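Local coordinates for probable host range protein 2-3 (Myxoma virus, PDB 5CZ3) that is a member of the poxvirus C7 family of host-range proteins and probably allows the virus to multiply in different cell types, at residues 19-25 against 137-143; 50-54 against 148-152. Residue numbers count along the deposited sequence, not the author numbering.

Contact 1 (19-25 against 137-143)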
ATOM      1  N   ASN A  19      -1.087 -12.358   6.913  1.00 50.49           N
ATOM      2  CA  ASN A  19      -2.544 -12.431   6.816  1.00 51.04           C
ATOM      3  C   ASN A  19      -3.219 -11.151   7.302  1.00 50.32           C
ATOM      4  O   ASN A  19      -4.121 -11.191   8.137  1.00 52.54           O
ATOM      5  CB  ASN A  19      -3.074 -13.635   7.601  1.00 53.54           C
ATOM      6  CG  ASN A  19      -4.460 -14.062   7.149  1.00 54.88           C
ATOM      7  OD1 ASN A  19      -4.743 -14.127   5.953  1.00 54.09           O
ATOM      8  ND2 ASN A  19      -5.331 -14.354   8.107  1.00 57.53           N
ATOM      9  N   VAL A  20      -2.769 -10.014   6.778  1.00 47.49           N
ATOM     10  CA  VAL A  20      -3.297  -8.717   7.183  1.00 46.13           C
ATOM     11  C   VAL A  20      -3.775  -7.913   5.976  1.00 44.26           C
ATOM     12  O   VAL A  20      -3.073  -7.816   4.968  1.00 43.05           O
ATOM     13  CB  VAL A  20      -2.238  -7.902   7.956  1.00 45.38           C
ATOM     14  CG1 VAL A  20      -2.697  -6.465   8.154  1.00 44.67           C
ATOM     15  CG2 VAL A  20      -1.930  -8.561   9.293  1.00 47.10           C
ATOM     16  N   SER A  21      -4.973  -7.345   6.081  1.00 43.86           N
ATOM     17  CA  SER A  21      -5.524  -6.519   5.014  1.00 42.39           C
ATOM     18  C   SER A  21      -5.527  -5.044   5.400  1.00 42.48           C
ATOM     19  O   SER A  21      -6.315  -4.618   6.246  1.00 44.29           O
ATOM     20  CB  SER A  21      -6.948  -6.961   4.666  1.00 43.60           C
ATOM     21  OG  SER A  21      -6.967  -8.262   4.106  1.00 44.27           O
ATOM     22  N   ILE A  22      -4.642  -4.270   4.783  1.00 41.00           N
ATOM     23  CA  ILE A  22      -4.660  -2.824   4.942  1.00 41.29           C
ATOM     24  C   ILE A  22      -5.497  -2.231   3.816  1.00 41.83           C
ATOM     25  O   ILE A  22      -5.008  -2.043   2.702  1.00 41.61           O
ATOM     26  CB  ILE A  22      -3.246  -2.219   4.922  1.00 39.70           C
ATOM     27  CG1 ILE A  22      -2.333  -2.961   5.898  1.00 39.15           C
ATOM     28  CG2 ILE A  22      -3.298  -0.743   5.268  1.00 40.61           C
ATOM     29  CD1 ILE A  22      -0.888  -2.520   5.832  1.00 37.56           C
ATOM     30  N   LYS A  23      -6.761  -1.943   4.107  1.00 42.99           N
ATOM     31  CA  LYS A  23      -7.717  -1.590   3.065  1.00 43.80           C
ATOM     32  C   LYS A  23      -7.978  -0.091   2.969  1.00 43.71           C
ATOM     33  O   LYS A  23      -7.839   0.642   3.952  1.00 44.45           O
ATOM     34  CB  LYS A  23      -9.035  -2.332   3.296  1.00 46.73           C
ATOM     35  CG  LYS A  23      -8.860  -3.830   3.477  1.00 47.76           C
ATOM     36  CD  LYS A  23     -10.138  -4.582   3.163  1.00 49.95           C
ATOM     37  CE  LYS A  23     -10.385  -4.633   1.666  1.00 49.78           C
ATOM     38  NZ  LYS A  23     -11.585  -5.445   1.330  1.00 53.59           N
ATOM     39  N   HIS A  24      -8.355   0.346   1.768  1.00 42.86           N
ATOM     40  CA  HIS A  24      -8.684   1.742   1.483  1.00 42.86           C
ATOM     41  C   HIS A  24      -7.535   2.678   1.849  1.00 42.01           C
ATOM     42  O   HIS A  24      -7.728   3.690   2.521  1.00 42.56           O
ATOM     43  CB  HIS A  24      -9.966   2.154   2.215  1.00 44.25           C
ATOM     44  CG  HIS A  24     -11.182   1.398   1.776  1.00 44.86           C
ATOM     45  ND1 HIS A  24     -12.463   1.817   2.065  1.00 47.08           N
ATOM     46  CD2 HIS A  24     -11.314   0.250   1.069  1.00 43.73           C
ATOM     47  CE1 HIS A  24     -13.331   0.961   1.555  1.00 47.09           C
ATOM     48  NE2 HIS A  24     -12.659   0.001   0.946  1.00 45.30           N
ATOM     49  N   VAL A  25      -6.339   2.324   1.393  1.00 40.41           N
ATOM     50  CA  VAL A  25      -5.139   3.111   1.642  1.00 40.29           C
ATOM     51  C   VAL A  25      -5.165   4.415   0.842  1.00 41.28           C
ATOM     52  O   VAL A  25      -4.555   5.410   1.228  1.00 42.36           O
ATOM     53  CB  VAL A  25      -3.876   2.299   1.290  1.00 38.63           C
ATOM     54  CG1 VAL A  25      -2.615   3.093   1.576  1.00 38.21           C
ATOM     55  CG2 VAL A  25      -3.867   0.992   2.066  1.00 39.18           C
ATOM     56  N   THR A 137      -8.702   4.772   5.701  1.00 45.32           N
ATOM     57  CA  THR A 137      -8.111   3.444   5.764  1.00 43.99           C
ATOM     58  C   THR A 137      -8.464   2.698   7.049  1.00 45.85           C
ATOM     59  O   THR A 137      -8.676   3.302   8.102  1.00 47.56           O
ATOM     60  CB  THR A 137      -6.577   3.515   5.634  1.00 42.66           C
ATOM     61  OG1 THR A 137      -6.040   2.190   5.539  1.00 41.17           O
ATOM     62  CG2 THR A 137      -5.963   4.234   6.829  1.00 44.42           C
ATOM     63  N   TYR A 138      -8.540   1.376   6.941  1.00 45.77           N
ATOM     64  CA  TYR A 138      -8.776   0.518   8.092  1.00 48.11           C
ATOM     65  C   TYR A 138      -8.049  -0.802   7.883  1.00 46.06           C
ATOM     66  O   TYR A 138      -7.748  -1.177   6.751  1.00 43.57           O
ATOM     67  CB  TYR A 138     -10.275   0.287   8.311  1.00 51.40           C
ATOM     68  CG  TYR A 138     -10.954  -0.520   7.223  1.00 50.84           C
ATOM     69  CD1 TYR A 138     -11.457   0.096   6.084  1.00 50.11           C
ATOM     70  CD2 TYR A 138     -11.106  -1.896   7.345  1.00 50.68           C
ATOM     71  CE1 TYR A 138     -12.081  -0.637   5.090  1.00 49.84           C
ATOM     72  CE2 TYR A 138     -11.728  -2.637   6.357  1.00 50.52           C
ATOM     73  CZ  TYR A 138     -12.215  -2.003   5.233  1.00 50.54           C
ATOM     74  OH  TYR A 138     -12.835  -2.737   4.248  1.00 51.94           O
ATOM     75  N   ILE A 139      -7.766  -1.505   8.973  1.00 47.67           N
ATOM     76  CA  ILE A 139      -7.017  -2.751   8.883  1.00 47.02           C
ATOM     77  C   ILE A 139      -7.823  -3.949   9.369  1.00 48.68           C
ATOM     78  O   ILE A 139      -8.271  -3.988  10.513  1.00 52.10           O
ATOM     79  CB  ILE A 139      -5.710  -2.678   9.691  1.00 48.34           C
ATOM     80  CG1 ILE A 139      -4.832  -1.532   9.184  1.00 46.75           C
ATOM     81  CG2 ILE A 139      -4.960  -3.993   9.603  1.00 48.56           C
ATOM     82  CD1 ILE A 139      -3.557  -1.348   9.975  1.00 48.06           C
ATOM     83  N   ASP A 140      -8.009  -4.922   8.484  1.00 47.01           N
ATOM     84  CA  ASP A 140      -8.616  -6.191   8.859  1.00 48.21           C
ATOM     85  C   ASP A 140      -7.524  -7.192   9.214  1.00 47.25           C
ATOM     86  O   ASP A 140      -6.599  -7.406   8.432  1.00 45.35           O
ATOM     87  CB  ASP A 140      -9.490  -6.738   7.729  1.00 48.27           C
ATOM     88  CG  ASP A 140     -10.804  -5.991   7.591  1.00 50.32           C
ATOM     89  OD1 ASP A 140     -11.309  -5.477   8.612  1.00 53.18           O
ATOM     90  OD2 ASP A 140     -11.336  -5.925   6.463  1.00 49.83           O
ATOM     91  N   PRO A 141      -7.629  -7.814  10.397  1.00 48.99           N
ATOM     92  CA  PRO A 141      -6.640  -8.798  10.855  1.00 49.86           C
ATOM     93  C   PRO A 141      -6.765 -10.137  10.128  1.00 49.90           C
ATOM     94  O   PRO A 141      -6.531 -11.191  10.720  1.00 51.84           O
ATOM     95  CB  PRO A 141      -6.969  -8.950  12.339  1.00 53.91           C
ATOM     96  CG  PRO A 141      -8.432  -8.667  12.420  1.00 54.84           C
ATOM     97  CD  PRO A 141      -8.701  -7.605  11.387  1.00 51.88           C
ATOM     98  N   PHE A 142      -7.128 -10.085   8.852  1.00 48.04           N
ATOM     99  CA  PHE A 142      -7.322 -11.281   8.047  1.00 48.71           C
ATOM    100  C   PHE A 142      -7.239 -10.943   6.567  1.00 46.82           C
ATOM    101  O   PHE A 142      -7.160  -9.775   6.190  1.00 44.74           O
ATOM    102  CB  PHE A 142      -8.673 -11.925   8.362  1.00 51.45           C
ATOM    103  CG  PHE A 142      -9.830 -10.964   8.310  1.00 51.76           C
ATOM    104  CD1 PHE A 142     -10.391 -10.593   7.097  1.00 50.20           C
ATOM    105  CD2 PHE A 142     -10.359 -10.434   9.475  1.00 53.52           C
ATOM    106  CE1 PHE A 142     -11.448  -9.708   7.047  1.00 50.57           C
ATOM    107  CE2 PHE A 142     -11.421  -9.551   9.432  1.00 53.82           C
ATOM    108  CZ  PHE A 142     -11.967  -9.189   8.216  1.00 52.62           C
ATOM    109  N   ILE A 143      -7.258 -11.973   5.730  1.00 48.14           N
ATOM    110  CA  ILE A 143      -7.387 -11.787   4.292  1.00 47.02           C
ATOM    111  C   ILE A 143      -8.494 -12.696   3.776  1.00 49.15           C
ATOM    112  O   ILE A 143      -8.335 -13.915   3.724  1.00 51.19           O
ATOM    113  CB  ILE A 143      -6.078 -12.090   3.545  1.00 46.40           C
ATOM    114  CG1 ILE A 143      -4.956 -11.174   4.035  1.00 45.11           C
ATOM    115  CG2 ILE A 143      -6.274 -11.914   2.050  1.00 45.68           C
ATOM    116  CD1 ILE A 143      -3.614 -11.464   3.400  1.00 44.79           C
TER
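Strand 138-140 closes one edge of the six-stranded antiparallel sheet of this beta-sandwich by pairing with strand 20-23; the two strand axes approach to 4.7 Å with their directions 159° apart. The backbone hydrogen bonds fix the register. Ser-21 and Asp-140 form a hydrogen-bonded pair (Ser-21 N to Asp-140 O, 2.9 Å; Asp-140 N to Ser-21 O, 2.8 Å), as do Lys-23 and Tyr-138 (Lys-23 N to Tyr-138 O, 2.9 Å; Tyr-138 N to Lys-23 O, 3.2 Å). Ile-22 and Ile-139 make the non-hydrogen-bonded pair between them, CA to CA 4.6 Å.

Two side-chain hydroxyls carry the polar pairing beyond these strands. Ser-21 OG donates to Phe-142 O at 2.6 Å, and Thr-137 OG1 donates to Lys-23 O at 2.9 Å, so that carbonyl takes two donors.

Apolar contacts lie on the face bearing Ile-22 and Ile-139, where Ile-22 CG2 meets Ile-139 CG1 at 4.3 Å; both side chains touch Phe-118 of the opposing sheet, which places them in the sandwich interior. Val-20 CG1 also reaches Ile-139 CG2 at 3.7 Å.

Aromatic contacts occupy the other face. Lys-23 CB sits over the Tyr-138 ring, 4.0 Å from its centroid, in a CH-pi contact, while the Lys-23 NZ bridges to Asp-147. The Tyr-138 edge meets the His-24 ring in a T-shaped pair, centroids 5.2 Å apart and planes at 73°.

The chemistry is thus two-sided: branched aliphatic groups face the interior, polar and aromatic groups lie on the face bearing Ser-21 and Lys-23, away from that interior, and main-chain hydrogen bonding joins the edge strand to its neighbour.

Contact 2 (50-54 against 148-152); sequences ILVLE and KRRWL
Residues 50-54 run as an extended strand, the C-terminal end of strand 45-54, while 148-152 leave helix 145-148 in a compact turn: Trp-151 N and Leu-152 N both bond to Lys-148 O, at 3.2 and 2.9 Å. Segment 148-152 packs across the outer face of the antiparallel sheet of a beta-sandwich. No backbone hydrogen bond joins them; the nearest CA atoms, of Val-52 and Trp-151, are 7.7 Å apart.

Strand alternation points Ile-50, Val-52 and Glu-54 toward the turn, and Leu-51 and Leu-53 away. Trp-151, chi1 p (66°) and chi2 79°, presents an indole face to Ile-50, chi1 m and chi2 t: Ile-50 CD1 lies 3.5 Å from the centroid of the five-membered ring, 19° off its normal, a CH-pi contact. Val-52 CG2 approaches Trp-151 CE3 at 3.9 Å.

Arg-150 (chi1 m, chi2 t, chi3 p) lays a guanidinium face over Val-52 CB. Its NH1 bridges to Asp-12 and Asp-147, and its NH2 forms a salt bridge with Glu-54 OE2 at 2.6 Å, a weak hydrogen bond by angle (122°). Water 1 links Val-52 O (2.9 Å) to Arg-150 NH2 (2.8 Å); water 2 links Arg-150 NE (2.9 Å) to Glu-54 OE2 at 3.2 Å.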
ATOM      1  N   ILE A  50       0.929  -7.514  -1.682  1.00 43.23           N
ATOM      2  CA  ILE A  50       0.097  -7.459  -2.875  1.00 41.24           C
ATOM      3  C   ILE A  50      -0.748  -6.193  -2.840  1.00 41.00           C
ATOM      4  O   ILE A  50      -1.559  -5.998  -1.935  1.00 42.38           O
ATOM      5  CB  ILE A  50      -0.805  -8.700  -3.012  1.00 41.16           C
ATOM      6  CG1 ILE A  50       0.034  -9.910  -3.423  1.00 39.35           C
ATOM      7  CG2 ILE A  50      -1.898  -8.456  -4.043  1.00 42.06           C
ATOM      8  CD1 ILE A  50      -0.775 -11.152  -3.702  1.00 39.21           C
ATOM      9  N   LEU A  51      -0.534  -5.323  -3.821  1.00 39.92           N
ATOM     10  CA  LEU A  51      -1.266  -4.066  -3.909  1.00 39.43           C
ATOM     11  C   LEU A  51      -2.272  -4.120  -5.045  1.00 39.08           C
ATOM     12  O   LEU A  51      -1.902  -4.322  -6.203  1.00 38.14           O
ATOM     13  CB  LEU A  51      -0.313  -2.883  -4.112  1.00 38.79           C
ATOM     14  CG  LEU A  51       0.761  -2.597  -3.057  1.00 38.68           C
ATOM     15  CD1 LEU A  51       2.009  -3.440  -3.283  1.00 37.65           C
ATOM     16  CD2 LEU A  51       1.111  -1.116  -3.039  1.00 40.16           C
ATOM     17  N   VAL A  52      -3.546  -3.942  -4.714  1.00 39.88           N
ATOM     18  CA  VAL A  52      -4.589  -3.918  -5.728  1.00 40.64           C
ATOM     19  C   VAL A  52      -5.033  -2.483  -5.980  1.00 42.06           C
ATOM     20  O   VAL A  52      -5.757  -1.894  -5.178  1.00 43.94           O
ATOM     21  CB  VAL A  52      -5.797  -4.773  -5.321  1.00 41.91           C
ATOM     22  CG1 VAL A  52      -6.863  -4.728  -6.405  1.00 42.76           C
ATOM     23  CG2 VAL A  52      -5.359  -6.208  -5.047  1.00 40.75           C
ATOM     24  N   LEU A  53      -4.586  -1.926  -7.100  1.00 42.53           N
ATOM     25  CA  LEU A  53      -4.867  -0.537  -7.439  1.00 45.20           C
ATOM     26  C   LEU A  53      -5.989  -0.422  -8.461  1.00 48.52           C
ATOM     27  O   LEU A  53      -5.987  -1.114  -9.480  1.00 48.23           O
ATOM     28  CB  LEU A  53      -3.604   0.142  -7.972  1.00 43.83           C
ATOM     29  CG  LEU A  53      -3.745   1.587  -8.456  1.00 45.93           C
ATOM     30  CD1 LEU A  53      -4.085   2.513  -7.298  1.00 47.13           C
ATOM     31  CD2 LEU A  53      -2.477   2.048  -9.162  1.00 45.88           C
ATOM     32  N   GLU A  54      -6.947   0.454  -8.182  1.00 52.22           N
ATOM     33  CA  GLU A  54      -8.040   0.719  -9.109  1.00 54.72           C
ATOM     34  C   GLU A  54      -8.099   2.204  -9.440  1.00 53.80           C
ATOM     35  O   GLU A  54      -8.833   2.958  -8.798  1.00 55.89           O
ATOM     36  CB  GLU A  54      -9.371   0.249  -8.525  1.00 59.21           C
ATOM     37  CG  GLU A  54      -9.415  -1.236  -8.228  1.00 60.25           C
ATOM     38  CD  GLU A  54     -10.617  -1.627  -7.395  1.00 63.83           C
ATOM     39  OE1 GLU A  54     -11.692  -1.019  -7.580  1.00 69.25           O
ATOM     40  OE2 GLU A  54     -10.485  -2.539  -6.552  1.00 61.37           O
ATOM     41  N   LYS A 148      -8.816 -12.332  -2.024  1.00 51.11           N
ATOM     42  CA  LYS A 148      -7.784 -13.154  -2.648  1.00 51.05           C
ATOM     43  C   LYS A 148      -8.073 -13.392  -4.124  1.00 52.53           C
ATOM     44  O   LYS A 148      -7.164 -13.388  -4.953  1.00 51.46           O
ATOM     45  CB  LYS A 148      -7.649 -14.493  -1.919  1.00 53.10           C
ATOM     46  CG  LYS A 148      -6.996 -14.388  -0.552  1.00 52.00           C
ATOM     47  CD  LYS A 148      -6.976 -15.729   0.161  1.00 54.07           C
ATOM     48  CE  LYS A 148      -6.294 -15.622   1.517  1.00 52.83           C
ATOM     49  NZ  LYS A 148      -6.232 -16.936   2.216  1.00 55.69           N
ATOM     50  N   ARG A 149      -9.345 -13.591  -4.450  1.00 55.60           N
ATOM     51  CA  ARG A 149      -9.740 -13.856  -5.826  1.00 59.88           C
ATOM     52  C   ARG A 149      -9.664 -12.604  -6.697  1.00 61.89           C
ATOM     53  O   ARG A 149      -9.818 -12.681  -7.915  1.00 65.14           O
ATOM     54  CB  ARG A 149     -11.150 -14.450  -5.865  1.00 62.28           C
ATOM     55  CG  ARG A 149     -11.228 -15.859  -5.293  1.00 63.63           C
ATOM     56  N   ARG A 150      -9.412 -11.455  -6.077  1.00 60.46           N
ATOM     57  CA  ARG A 150      -9.237 -10.216  -6.827  1.00 60.56           C
ATOM     58  C   ARG A 150      -7.918 -10.226  -7.593  1.00 60.57           C
ATOM     59  O   ARG A 150      -7.745  -9.472  -8.551  1.00 61.42           O
ATOM     60  CB  ARG A 150      -9.298  -9.002  -5.898  1.00 58.01           C
ATOM     61  CG  ARG A 150     -10.673  -8.742  -5.302  1.00 59.95           C
ATOM     62  CD  ARG A 150     -10.624  -7.638  -4.258  1.00 58.72           C
ATOM     63  NE  ARG A 150     -10.298  -6.335  -4.831  1.00 58.40           N
ATOM     64  CZ  ARG A 150      -9.905  -5.285  -4.116  1.00 57.30           C
ATOM     65  NH1 ARG A 150      -9.780  -5.387  -2.800  1.00 56.38           N
ATOM     66  NH2 ARG A 150      -9.628  -4.135  -4.715  1.00 57.37           N
ATOM     67  N   TRP A 151      -6.988 -11.079  -7.172  1.00 60.23           N
ATOM     68  CA  TRP A 151      -5.715 -11.207  -7.875  1.00 61.55           C
ATOM     69  C   TRP A 151      -5.429 -12.648  -8.300  1.00 68.73           C
ATOM     70  O   TRP A 151      -4.596 -12.888  -9.174  1.00 71.53           O
ATOM     71  CB  TRP A 151      -4.563 -10.668  -7.016  1.00 56.15           C
ATOM     72  CG  TRP A 151      -4.276 -11.433  -5.751  1.00 53.12           C
ATOM     73  CD1 TRP A 151      -3.585 -12.605  -5.640  1.00 53.60           C
ATOM     74  CD2 TRP A 151      -4.635 -11.053  -4.414  1.00 50.10           C
ATOM     75  NE1 TRP A 151      -3.508 -12.988  -4.322  1.00 52.08           N
ATOM     76  CE2 TRP A 151      -4.145 -12.053  -3.550  1.00 49.95           C
ATOM     77  CE3 TRP A 151      -5.331  -9.971  -3.866  1.00 48.35           C
ATOM     78  CZ2 TRP A 151      -4.327 -12.003  -2.168  1.00 48.67           C
ATOM     79  CZ3 TRP A 151      -5.511  -9.923  -2.492  1.00 46.71           C
ATOM     80  CH2 TRP A 151      -5.012 -10.933  -1.660  1.00 47.17           C
ATOM     81  N   LEU A 152      -6.124 -13.602  -7.690  1.00 74.05           N
ATOM     82  CA  LEU A 152      -5.964 -15.008  -8.050  1.00 76.88           C
ATOM     83  C   LEU A 152      -6.821 -15.371  -9.258  1.00 80.85           C
ATOM     84  O   LEU A 152      -6.303 -15.784 -10.296  1.00 83.95           O
ATOM     85  CB  LEU A 152      -6.313 -15.916  -6.869  1.00 77.09           C
ATOM     86  CG  LEU A 152      -5.212 -16.141  -5.831  1.00 75.92           C
TER
HETATM   87  O   HOH W   1      -8.513  -1.561  -4.470  1.00 46.25           O
HETATM   88  O   HOH W   2     -10.608  -5.510  -7.592  1.00 54.66           O

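Contacts 1 and 2 lie on one antiparallel sheet with centres about 13 Å apart, and strand 10-15 runs between strands 20-23 and 45-54. Their segments alternate along the sequence; after strand 138-140 and helix 145-148 the chain comes back over the sheet face carrying Ile-50 and Val-52. They touch directly through Ile-143 CG2 and Trp-151 CH2 (4.0 Å) and through Ile-143 O and Lys-148 CE (3.5 Å). Two acids are shared: Asp-147 bridges to Lys-23 of contact 1 by OD2 and to Arg-150 of contact 2 by OD1, while Asp-12 accepts a hydrogen bond from backbone His-24 N and salt-bridges Arg-150 NH1. Contact 1 extends the sheet; contact 2 adds side-chain packing onto it.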